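Local coordinates for protein succinyl-CoA:3-ketoacid coenzyme A transferase subunit B (PDB 3RRL) that catalyses, as subunit B of the enzyme, the transfer of coenzyme A from succinyl-CoA to a 3-oxo acid, giving a 3-oxoacyl-CoA and succinate, at residues B[99-104]-B[154-159]. Numbering follows the deposited sequence.
Sequences GGMEVS and CSLPLT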
# COMPACT_ATOMS: atom_id res chain seq x y z
N GLY B 99 -2.45 23.37 15.53
CA GLY B 99 -3.18 24.52 16.04
C GLY B 99 -4.59 24.09 16.36
O GLY B 99 -4.99 22.99 16.00
N GLY B 100 -5.35 24.94 17.04
CA GLY B 100 -6.74 24.63 17.30
C GLY B 100 -7.59 25.87 17.47
O GLY B 100 -7.10 26.94 17.83
N MSE B 101 -8.87 25.75 17.14
CA MSE B 101 -9.85 26.77 17.49
C MSE B 101 -10.45 26.58 18.89
O MSE B 101 -10.71 27.55 19.60
CB MSE B 101 -10.91 26.87 16.41
CG MSE B 101 -10.29 27.25 15.06
SE MSE B 101 -11.54 27.14 13.60
CE MSE B 101 -11.93 25.24 13.69
N GLU B 102 -10.66 25.33 19.27
CA GLU B 102 -11.12 24.99 20.61
C GLU B 102 -10.50 23.68 21.06
O GLU B 102 -10.23 22.81 20.26
CB GLU B 102 -12.64 24.82 20.64
CG GLU B 102 -13.46 26.08 20.63
CD GLU B 102 -14.93 25.78 20.49
OE1 GLU B 102 -15.27 24.62 20.24
OE2 GLU B 102 -15.76 26.69 20.61
N VAL B 103 -10.28 23.55 22.36
CA VAL B 103 -9.94 22.28 22.96
C VAL B 103 -10.86 22.08 24.15
O VAL B 103 -11.02 22.97 24.95
CB VAL B 103 -8.50 22.21 23.42
CG1 VAL B 103 -8.23 20.89 24.06
CG2 VAL B 103 -7.57 22.48 22.28
N SER B 104 -11.47 20.92 24.25
CA SER B 104 -12.35 20.59 25.36
C SER B 104 -11.61 19.91 26.50
O SER B 104 -10.52 19.42 26.32
CB SER B 104 -13.52 19.73 24.89
OG SER B 104 -13.22 18.37 25.03
N CYS B 154 -16.53 21.37 23.24
CA CYS B 154 -16.35 22.18 22.04
C CYS B 154 -17.70 22.61 21.48
O CYS B 154 -18.68 21.87 21.59
CB CYS B 154 -15.56 21.41 20.98
SG CYS B 154 -13.83 21.09 21.44
N SER B 155 -17.78 23.84 20.98
CA SER B 155 -18.94 24.28 20.22
C SER B 155 -18.77 24.06 18.72
O SER B 155 -19.76 24.03 17.98
CB SER B 155 -19.22 25.76 20.50
OG SER B 155 -18.17 26.59 20.03
N LEU B 156 -17.53 23.89 18.27
CA LEU B 156 -17.23 23.70 16.85
C LEU B 156 -17.11 22.22 16.47
O LEU B 156 -16.82 21.39 17.33
CB LEU B 156 -15.96 24.46 16.45
CG LEU B 156 -15.94 25.96 16.76
CD1 LEU B 156 -14.55 26.52 16.50
CD2 LEU B 156 -16.99 26.71 15.95
N PRO B 157 -17.30 21.90 15.18
CA PRO B 157 -17.17 20.51 14.73
C PRO B 157 -15.82 19.94 15.14
O PRO B 157 -14.79 20.61 14.96
CB PRO B 157 -17.27 20.63 13.21
CG PRO B 157 -18.10 21.87 12.99
CD PRO B 157 -17.68 22.81 14.08
N LEU B 158 -15.82 18.72 15.67
CA LEU B 158 -14.61 18.10 16.17
C LEU B 158 -13.64 17.63 15.08
O LEU B 158 -14.05 17.05 14.07
CB LEU B 158 -14.94 16.91 17.06
CG LEU B 158 -15.57 17.23 18.41
CD1 LEU B 158 -15.32 16.05 19.34
CD2 LEU B 158 -15.00 18.51 18.98
N THR B 159 -12.36 17.88 15.31
CA THR B 159 -11.31 17.22 14.53
C THR B 159 -11.07 15.81 15.08
O THR B 159 -10.79 14.88 14.34
CB THR B 159 -10.01 17.99 14.59
OG1 THR B 159 -10.24 19.32 14.10
CG2 THR B 159 -8.97 17.32 13.74
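Glu102 reaches from the small second sheet of this CoA-transferase subunit into the loop 154-159 and binds it through its carboxylate. Its strand, 102-104, lies between strands 109-114 and 150-151, with a classic beta bulge at its start, where Met101 and Glu102 both face Ala110. The loop follows strand 150-151, so the contact ties that sheet to the connection leading on to strand 166-168 of the large sheet. Glu102 is extended beyond CG (chi2 173°), which carries its carboxylate across to the backbone of the loop. There Glu102 OE1 accepts two bonds on its syn side, from Ser155 N at 2.7 Å and from Leu156 N at 3.1 Å. The two donors come from opposite faces of the carboxylate plane; the Leu156 bond is the straighter, 161° at the hydrogen against 130° for Ser155. These two N-H groups grip the buried acid and would probably favour its ionised form. Beside it the packing is close: Cys154 SG lies 3.7 Å from Ser104 CB, while Cys154 CB rests 3.3 Å from Glu102 OE1. Ser104 OG is itself held by the backbone N of Asn106 and Asp108. The solvent side is that of Ser155, an exposed residue; its hydroxyl probably adds a further bond to the acid, but Ser155 OG lies 2.5 Å from Glu102 OE2, too short for the exact length to be trusted. The contact is also smaller at the partly exposed Met101, whose side chain crosses that of Leu156 at about a right angle. One methyl carries it, Leu156 CD1, which lies 3.7 Å from Met101 CB and 4.0 Å from Met101 CE.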